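Uncharacterized protein Rv2277c (Mycobacterium tuberculosis, PDB 5VUG) probably hydrolyses phosphoric diesters through a TIM-barrel domain of the glycerophosphodiester phosphodiesterase family, although its actual substrate and cellular role are not established. Local coordinates at residues A[11-16]-A[265-271]; A[23-27]-A[56-60]; A[77-81]-A[105-111]. All coordinates share one frame; numbering follows the deposited sequence.

In the fold
Contacts 1 and 2 are buried, their centres about 10 and 11 Å from the centre of the chain. Contact 3 is partly exposed, and its centre lies about 19 Å from the centre of the chain. Contact 1 joins the first and last strands of the barrel by backbone hydrogen bonds, aliphatic packing and an H16-D271 bond. Contact 2 joins two loops at the strand ends through a salt bridge and waters. Contact 3 rests helix 77-80 on the lead-in to helix 109-114 through apolar contacts and a water-bridged glutamine. Contacts 2 and 3 touch: L56 N lies 3.0 Å from P107 O, a probable hydrogen bond. Contact 1 stands apart, and its sequence span encloses both.

Contact 1: A[11-16]-A[265-271]; sequences PMIVAH and LDAVLVD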
loop_
_atom_site.group_PDB
_atom_site.type_symbol
_atom_site.label_atom_id
_atom_site.label_comp_id
_atom_site.label_asym_id
_atom_site.label_seq_id
_atom_site.Cartn_x
_atom_site.Cartn_y
_atom_site.Cartn_z
ATOM N N PRO A 11 24.918 -12.074 -6.822
ATOM C CA PRO A 11 24.819 -10.921 -5.915
ATOM C C PRO A 11 25.929 -10.962 -4.873
ATOM O O PRO A 11 26.372 -12.031 -4.450
ATOM C CB PRO A 11 23.442 -11.104 -5.260
ATOM C CG PRO A 11 22.678 -11.986 -6.225
ATOM C CD PRO A 11 23.701 -12.902 -6.820
HETATM N N MSE A 12 26.390 -9.779 -4.468
HETATM C CA MSE A 12 27.300 -9.675 -3.331
HETATM C C MSE A 12 26.646 -10.239 -2.080
HETATM O O MSE A 12 25.477 -9.946 -1.801
HETATM C CB MSE A 12 27.652 -8.211 -3.053
HETATM C CG MSE A 12 28.588 -7.577 -4.060
HETATM SE SE MSE A 12 28.486 -5.644 -3.870
HETATM C CE MSE A 12 28.875 -5.510 -1.951
ATOM N N ILE A 13 27.400 -11.011 -1.301
ATOM C CA ILE A 13 26.924 -11.489 -0.007
ATOM C C ILE A 13 27.357 -10.492 1.059
ATOM O O ILE A 13 28.559 -10.315 1.299
ATOM C CB ILE A 13 27.468 -12.890 0.312
ATOM C CG1 ILE A 13 27.116 -13.881 -0.808
ATOM C CG2 ILE A 13 26.943 -13.357 1.673
ATOM C CD1 ILE A 13 25.634 -14.017 -1.075
ATOM N N VAL A 14 26.389 -9.856 1.717
ATOM C CA VAL A 14 26.671 -8.830 2.727
ATOM C C VAL A 14 26.251 -9.362 4.094
ATOM O O VAL A 14 25.096 -9.754 4.280
ATOM C CB VAL A 14 25.975 -7.496 2.398
ATOM C CG1 VAL A 14 26.271 -6.448 3.473
ATOM C CG2 VAL A 14 26.406 -6.983 1.024
ATOM N N ALA A 15 27.181 -9.376 5.051
ATOM C CA ALA A 15 26.912 -9.943 6.377
ATOM C C ALA A 15 26.110 -8.954 7.220
ATOM O O ALA A 15 26.627 -7.903 7.621
ATOM C CB ALA A 15 28.215 -10.313 7.080
ATOM N N HIS A 16 24.862 -9.310 7.531
ATOM C CA HIS A 16 23.971 -8.419 8.269
ATOM C C HIS A 16 24.368 -8.355 9.741
ATOM O O HIS A 16 24.298 -9.365 10.451
ATOM C CB HIS A 16 22.542 -8.937 8.149
ATOM C CG HIS A 16 21.521 -8.037 8.765
ATOM N ND1 HIS A 16 20.446 -8.517 9.479
ATOM C CD2 HIS A 16 21.403 -6.687 8.767
ATOM C CE1 HIS A 16 19.713 -7.503 9.908
ATOM N NE2 HIS A 16 20.268 -6.380 9.486
ATOM N N LEU A 265 19.795 -8.538 -8.402
ATOM C CA LEU A 265 20.166 -7.646 -7.310
ATOM C C LEU A 265 21.683 -7.605 -7.166
ATOM O O LEU A 265 22.365 -8.626 -7.283
ATOM C CB LEU A 265 19.556 -8.119 -5.994
ATOM C CG LEU A 265 18.033 -8.124 -5.877
ATOM C CD1 LEU A 265 17.620 -8.489 -4.451
ATOM C CD2 LEU A 265 17.440 -6.782 -6.291
ATOM N N ASP A 266 22.211 -6.411 -6.901
ATOM C CA ASP A 266 23.652 -6.262 -6.730
ATOM C C ASP A 266 24.142 -6.949 -5.467
ATOM O O ASP A 266 25.307 -7.373 -5.406
ATOM C CB ASP A 266 24.030 -4.785 -6.697
ATOM C CG ASP A 266 23.765 -4.100 -8.010
ATOM O OD1 ASP A 266 24.621 -4.183 -8.919
ATOM O OD2 ASP A 266 22.683 -3.510 -8.143
ATOM N N ALA A 267 23.285 -7.053 -4.449
ATOM C CA ALA A 267 23.705 -7.559 -3.151
ATOM C C ALA A 267 22.510 -8.149 -2.421
ATOM O O ALA A 267 21.355 -7.769 -2.666
ATOM C CB ALA A 267 24.301 -6.423 -2.303
ATOM N N VAL A 268 22.805 -9.085 -1.513
ATOM C CA VAL A 268 21.829 -9.639 -0.582
ATOM C C VAL A 268 22.369 -9.530 0.837
ATOM O O VAL A 268 23.561 -9.757 1.082
ATOM C CB VAL A 268 21.462 -11.104 -0.905
ATOM C CG1 VAL A 268 20.717 -11.186 -2.226
ATOM C CG2 VAL A 268 22.708 -12.007 -0.934
ATOM N N LEU A 269 21.488 -9.180 1.771
ATOM C CA LEU A 269 21.857 -8.948 3.166
ATOM C C LEU A 269 21.446 -10.177 3.974
ATOM O O LEU A 269 20.251 -10.460 4.108
ATOM C CB LEU A 269 21.149 -7.690 3.667
ATOM C CG LEU A 269 21.530 -7.106 5.026
ATOM C CD1 LEU A 269 23.035 -6.875 5.134
ATOM C CD2 LEU A 269 20.790 -5.782 5.243
ATOM N N VAL A 270 22.433 -10.907 4.511
ATOM C CA VAL A 270 22.223 -12.242 5.074
ATOM C C VAL A 270 22.630 -12.303 6.547
ATOM O O VAL A 270 23.672 -11.770 6.948
ATOM C CB VAL A 270 22.943 -13.338 4.253
ATOM C CG1 VAL A 270 22.519 -13.273 2.784
ATOM C CG2 VAL A 270 24.472 -13.243 4.393
ATOM N N ASP A 271 21.809 -12.989 7.354
ATOM C CA ASP A 271 22.139 -13.190 8.762
ATOM C C ASP A 271 23.181 -14.279 8.967
ATOM O O ASP A 271 23.844 -14.294 10.010
ATOM C CB ASP A 271 20.895 -13.562 9.575
ATOM C CG ASP A 271 19.941 -12.393 9.771
ATOM O OD1 ASP A 271 20.170 -11.317 9.191
ATOM O OD2 ASP A 271 18.960 -12.552 10.531
#
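H16 and D271 pair side by side at the C-terminal side of two parallel strands. H16 ND1 donates to D271 OD1 at 2.8 Å. The carboxylate sits at the ring edge, and the two planes are only 16° apart. OD1 receives the bond on its syn side, somewhat out of the carboxylate plane. The H16 torsion sets this up: CG is anti to the backbone N (chi1 -175°), which carries the ring across to the end of 265-271. L269 also meets the ring, with CD2 3.7 Å from H16 CD2, while its CD1 lies against V14 CG1.

Behind this pair, strands 12-16 and 267-270 run parallel, 28° apart. Five backbone bonds join the two segments, the first to D266 O just before strand 267-270: M12 N to D266 O, V268 N to M12 O, V14 N to V268 O, V270 N to V14 O and H16 N to V270 O. On one face of the sheet, I13 CD1 packs on V268 CG2 at 3.6 Å and I13 CG2 on V270 CG2 at 3.7 Å. On the other face, V14 CG2 lies 4.0 Å from A267 CB, and M12 CB lies 3.9 Å from the same methyl. M12 is selenomethionine, and its SE turns away from the partner strand. P11 CB touches L265 O and lies near V268 CG1.

The first and last strands of the TIM barrel are thus sewn together, with strands 41-48 and 245-249 flanking them. H16 stacks edge-to-face with W43, and its NE2 binds a glycerol, probably from the crystallisation liquor. Both ring nitrogens therefore have partners. The bond to D271 probably limits rotation of the ring and so holds NE2 in its direction toward the glycerol.

Contact 2: A[23-27]-A[56-60]; sequences FPENT and LYRPS
E25 and R58 form a side-on salt bridge between two loops of the TIM barrel. One loop follows strand 12-16 and holds a type II beta turn from P24 to T27. The other follows strand 54-56.

R58 NE donates to E25 OE2 at 3.0 Å, on its syn lone pair. R58 NH2 donates to E25 OE1 at 3.0 Å, from above the carboxylate plane. The carboxylate lies at the guanidinium edge, but the two planes are 51° apart, so the grip is twisted. The R58 chain bends at chi2 and chi3 to bring NE and NH2 round to the acid. P59 CG lies over one face of the guanidinium. E25 OE1 also takes a salt bridge from R17 and a hydrogen bond from T20. The two arginines thus share one carboxylate, which probably eases their closeness.

Apolar contact is small: N26 CB meets L56 CB at 3.8 Å. The N26 side chain crosses that of R58 at about a right angle, with ND2 near R58 CB. The amide is anchored by its OD1, which accepts from T45 N of strand 41-48.

Within the first loop, T27 OG1 donates to P24 O at 2.8 Å. T27 is also the N-cap of helix 28-36, its OG1 accepting from A30 N.

Two waters complete the joint. One donates to both N26 O and L56 O. The other donates to E25 OE2 at 2.7 Å and accepts from N26 ND2 at 3.0 Å and from R58 N at 2.8 Å.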
loop_
_atom_site.group_PDB
_atom_site.type_symbol
_atom_site.label_atom_id
_atom_site.label_comp_id
_atom_site.label_asym_id
_atom_site.label_seq_id
_atom_site.Cartn_x
_atom_site.Cartn_y
_atom_site.Cartn_z
ATOM N N PHE A 23 27.466 -15.657 14.860
ATOM C CA PHE A 23 28.280 -15.203 15.980
ATOM C C PHE A 23 27.640 -13.942 16.528
ATOM O O PHE A 23 26.813 -13.323 15.849
ATOM C CB PHE A 23 29.717 -14.898 15.530
ATOM C CG PHE A 23 30.475 -16.111 15.082
ATOM C CD1 PHE A 23 31.154 -16.899 16.002
ATOM C CD2 PHE A 23 30.489 -16.477 13.742
ATOM C CE1 PHE A 23 31.835 -18.024 15.592
ATOM C CE2 PHE A 23 31.169 -17.612 13.323
ATOM C CZ PHE A 23 31.850 -18.379 14.244
ATOM N N PRO A 24 27.994 -13.530 17.772
ATOM C CA PRO A 24 27.388 -12.319 18.352
ATOM C C PRO A 24 27.452 -11.125 17.414
ATOM O O PRO A 24 28.532 -10.756 16.937
ATOM C CB PRO A 24 28.224 -12.089 19.617
ATOM C CG PRO A 24 28.595 -13.498 20.041
ATOM C CD PRO A 24 28.869 -14.222 18.740
ATOM N N GLU A 25 26.296 -10.541 17.116
ATOM C CA GLU A 25 26.236 -9.509 16.090
ATOM C C GLU A 25 27.087 -8.305 16.477
ATOM O O GLU A 25 27.266 -7.986 17.655
ATOM C CB GLU A 25 24.791 -9.076 15.853
ATOM C CG GLU A 25 24.089 -8.507 17.085
ATOM C CD GLU A 25 22.726 -7.976 16.755
ATOM O OE1 GLU A 25 21.856 -8.779 16.378
ATOM O OE2 GLU A 25 22.528 -6.751 16.855
ATOM N N ASN A 26 27.631 -7.634 15.464
ATOM C CA ASN A 26 28.335 -6.375 15.676
ATOM C C ASN A 26 29.536 -6.508 16.624
ATOM O O ASN A 26 29.853 -5.584 17.377
ATOM C CB ASN A 26 27.373 -5.270 16.124
ATOM C CG ASN A 26 26.508 -4.758 14.987
ATOM O OD1 ASN A 26 27.006 -4.507 13.879
ATOM N ND2 ASN A 26 25.204 -4.587 15.252
ATOM N N THR A 27 30.236 -7.646 16.566
ATOM C CA THR A 27 31.481 -7.840 17.309
ATOM C C THR A 27 32.625 -8.129 16.344
ATOM O O THR A 27 32.407 -8.546 15.207
ATOM C CB THR A 27 31.388 -8.989 18.331
ATOM O OG1 THR A 27 31.159 -10.226 17.642
ATOM C CG2 THR A 27 30.264 -8.721 19.338
ATOM N N LEU A 56 29.923 -0.147 17.712
ATOM C CA LEU A 56 28.957 -1.001 17.023
ATOM C C LEU A 56 27.948 -1.529 18.035
ATOM O O LEU A 56 28.322 -2.220 18.988
ATOM C CB LEU A 56 29.631 -2.174 16.310
ATOM C CG LEU A 56 30.704 -1.848 15.271
ATOM C CD1 LEU A 56 31.001 -3.103 14.455
ATOM C CD2 LEU A 56 30.264 -0.688 14.357
ATOM N N TYR A 57 26.673 -1.197 17.829
ATOM C CA TYR A 57 25.596 -1.678 18.687
ATOM C C TYR A 57 24.272 -1.357 18.009
ATOM O O TYR A 57 24.078 -0.237 17.527
ATOM C CB TYR A 57 25.657 -1.075 20.105
ATOM C CG TYR A 57 24.756 -1.832 21.047
ATOM C CD1 TYR A 57 25.082 -3.127 21.453
ATOM C CD2 TYR A 57 23.560 -1.286 21.492
ATOM C CE1 TYR A 57 24.255 -3.842 22.298
ATOM C CE2 TYR A 57 22.720 -2.005 22.337
ATOM C CZ TYR A 57 23.079 -3.289 22.725
ATOM O OH TYR A 57 22.274 -4.054 23.538
ATOM N N ARG A 58 23.380 -2.341 17.923
ATOM C CA ARG A 58 22.110 -2.168 17.210
ATOM C C ARG A 58 20.924 -1.790 18.107
ATOM O O ARG A 58 20.188 -0.847 17.779
ATOM C CB ARG A 58 21.813 -3.391 16.332
ATOM C CG ARG A 58 20.465 -3.395 15.636
ATOM C CD ARG A 58 19.411 -4.212 16.356
ATOM N NE ARG A 58 19.827 -5.573 16.711
ATOM C CZ ARG A 58 19.065 -6.381 17.447
ATOM N NH1 ARG A 58 17.880 -5.953 17.865
ATOM N NH2 ARG A 58 19.473 -7.598 17.770
ATOM N N PRO A 59 20.674 -2.485 19.219
ATOM C CA PRO A 59 19.468 -2.187 20.004
ATOM C C PRO A 59 19.507 -0.803 20.642
ATOM O O PRO A 59 20.554 -0.165 20.778
ATOM C CB PRO A 59 19.465 -3.282 21.076
ATOM C CG PRO A 59 20.234 -4.404 20.465
ATOM C CD PRO A 59 21.332 -3.717 19.693
ATOM N N SER A 60 18.329 -0.338 21.060
ATOM C CA SER A 60 18.283 0.960 21.725
ATOM C C SER A 60 18.854 0.896 23.141
ATOM O O SER A 60 19.384 1.897 23.638
ATOM C CB SER A 60 16.863 1.519 21.711
ATOM O OG SER A 60 15.965 0.618 22.327
HETATM O O HOH W 1 24.298 -5.027 18.046
HETATM O O HOH W 2 28.382 -4.869 19.774
#

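Contact 3: A[77-81]-A[105-111]; sequences VQQLQ and PIPTLEQ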
loop_
_atom_site.group_PDB
_atom_site.type_symbol
_atom_site.label_atom_id
_atom_site.label_comp_id
_atom_site.label_asym_id
_atom_site.label_seq_id
_atom_site.Cartn_x
_atom_site.Cartn_y
_atom_site.Cartn_z
ATOM N N VAL A 77 33.206 5.350 26.087
ATOM C CA VAL A 77 33.711 4.230 25.299
ATOM C C VAL A 77 34.459 3.241 26.190
ATOM O O VAL A 77 34.385 2.024 25.986
ATOM C CB VAL A 77 34.554 4.723 24.105
ATOM C CG1 VAL A 77 35.830 5.386 24.581
ATOM C CG2 VAL A 77 34.868 3.560 23.156
ATOM N N GLN A 78 35.187 3.739 27.191
ATOM C CA GLN A 78 35.891 2.833 28.093
ATOM C C GLN A 78 34.912 1.918 28.817
ATOM O O GLN A 78 35.159 0.714 28.954
ATOM C CB GLN A 78 36.748 3.626 29.080
ATOM C CG GLN A 78 37.579 2.752 30.010
ATOM C CD GLN A 78 38.553 3.554 30.858
ATOM O OE1 GLN A 78 38.857 4.709 30.556
ATOM N NE2 GLN A 78 39.050 2.941 31.927
ATOM N N GLN A 79 33.771 2.463 29.244
ATOM C CA GLN A 79 32.742 1.647 29.885
ATOM C C GLN A 79 32.104 0.665 28.910
ATOM O O GLN A 79 31.853 -0.492 29.270
ATOM C CB GLN A 79 31.681 2.552 30.506
ATOM C CG GLN A 79 32.224 3.368 31.666
ATOM C CD GLN A 79 31.290 4.462 32.118
ATOM O OE1 GLN A 79 30.454 4.944 31.357
ATOM N NE2 GLN A 79 31.427 4.862 33.374
ATOM N N LEU A 80 31.821 1.108 27.680
ATOM C CA LEU A 80 31.178 0.240 26.699
ATOM C C LEU A 80 32.066 -0.937 26.337
ATOM O O LEU A 80 31.579 -2.060 26.165
ATOM C CB LEU A 80 30.834 1.039 25.439
ATOM C CG LEU A 80 29.728 2.075 25.629
ATOM C CD1 LEU A 80 29.780 3.138 24.543
ATOM C CD2 LEU A 80 28.389 1.383 25.639
ATOM N N GLN A 81 33.372 -0.699 26.201
ATOM C CA GLN A 81 34.279 -1.767 25.796
ATOM C C GLN A 81 34.496 -2.804 26.890
ATOM O O GLN A 81 35.083 -3.860 26.618
ATOM C CB GLN A 81 35.607 -1.186 25.305
ATOM C CG GLN A 81 35.496 -0.454 23.978
ATOM C CD GLN A 81 36.841 0.031 23.470
ATOM O OE1 GLN A 81 37.397 1.005 23.982
ATOM N NE2 GLN A 81 37.378 -0.654 22.469
ATOM N N PRO A 105 33.431 -8.309 23.302
ATOM C CA PRO A 105 33.061 -6.968 23.774
ATOM C C PRO A 105 32.486 -6.101 22.664
ATOM O O PRO A 105 32.634 -6.376 21.474
ATOM C CB PRO A 105 34.387 -6.385 24.277
ATOM C CG PRO A 105 35.444 -7.157 23.576
ATOM C CD PRO A 105 34.885 -8.531 23.325
ATOM N N ILE A 106 31.839 -5.015 23.075
ATOM C CA ILE A 106 31.459 -3.971 22.117
ATOM C C ILE A 106 32.720 -3.388 21.494
ATOM O O ILE A 106 33.589 -2.890 22.225
ATOM C CB ILE A 106 30.644 -2.853 22.784
ATOM C CG1 ILE A 106 29.300 -3.375 23.299
ATOM C CG2 ILE A 106 30.464 -1.673 21.815
ATOM C CD1 ILE A 106 28.517 -2.330 24.094
ATOM N N PRO A 107 32.848 -3.391 20.158
ATOM C CA PRO A 107 34.017 -2.776 19.516
ATOM C C PRO A 107 33.756 -1.343 19.075
ATOM O O PRO A 107 32.607 -0.955 18.837
ATOM C CB PRO A 107 34.216 -3.664 18.287
ATOM C CG PRO A 107 32.757 -4.000 17.878
ATOM C CD PRO A 107 31.972 -4.076 19.180
ATOM N N THR A 108 34.812 -0.554 18.923
ATOM C CA THR A 108 34.635 0.736 18.281
ATOM C C THR A 108 34.485 0.533 16.776
ATOM O O THR A 108 34.894 -0.494 16.218
ATOM C CB THR A 108 35.841 1.649 18.525
ATOM O OG1 THR A 108 37.027 1.067 17.950
ATOM C CG2 THR A 108 36.048 1.912 20.016
ATOM N N LEU A 109 33.880 1.528 16.115
ATOM C CA LEU A 109 33.835 1.505 14.656
ATOM C C LEU A 109 35.242 1.427 14.083
ATOM O O LEU A 109 35.488 0.708 13.106
ATOM C CB LEU A 109 33.103 2.740 14.132
ATOM C CG LEU A 109 33.115 2.924 12.606
ATOM C CD1 LEU A 109 32.398 1.783 11.891
ATOM C CD2 LEU A 109 32.481 4.263 12.257
ATOM N N GLU A 110 36.184 2.146 14.700
ATOM C CA GLU A 110 37.565 2.144 14.227
ATOM C C GLU A 110 38.172 0.743 14.297
ATOM O O GLU A 110 38.841 0.298 13.351
ATOM C CB GLU A 110 38.375 3.167 15.033
ATOM C CG GLU A 110 39.798 3.376 14.563
ATOM C CD GLU A 110 40.328 4.785 14.847
ATOM O OE1 GLU A 110 41.491 5.048 14.492
ATOM O OE2 GLU A 110 39.590 5.633 15.402
ATOM N N GLN A 111 37.932 0.022 15.400
ATOM C CA GLN A 111 38.396 -1.362 15.496
ATOM C C GLN A 111 37.750 -2.232 14.429
ATOM O O GLN A 111 38.409 -3.096 13.839
ATOM C CB GLN A 111 38.065 -1.945 16.873
ATOM C CG GLN A 111 38.995 -1.534 18.000
ATOM C CD GLN A 111 38.486 -1.959 19.368
ATOM O OE1 GLN A 111 37.297 -1.846 19.671
ATOM N NE2 GLN A 111 39.393 -2.451 20.206
HETATM O O HOH W 3 36.240 -3.714 22.397
#
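P105 meets Q81 first: its CB lies 3.5 Å from Q81 O. I106 comes next and turns toward helix 77-80. Its CB sits 3.6 Å from L80 O, and its CD1 meets L80 CD2 at 4.0 Å. L62 and V55 border this apolar patch. I106 O faces the aliphatic part of Q81, 3.6 Å from its CG. A water donates to I106 O at 2.8 Å and accepts from Q81 NE2, which ties the glutamine amide to the backbone.

P107 packs on L56. T108 then places CG2 against V77 CG2 at 3.7 Å and near Q81 NE2. Its OG1 sits between the backbone N and the carbonyl carbon (chi1 62°), where it accepts from Q111 N. At the far end, Q111 reaches back to the Q81 amide from the opposite direction, with the two amide planes 76° apart. Q111 OE1 accepts from T108 N at 2.9 Å, in the carbonyl plane on a lone pair. These two reciprocal T108–Q111 bonds make a capping box, which starts helix 109-114 on the outside of the TIM barrel.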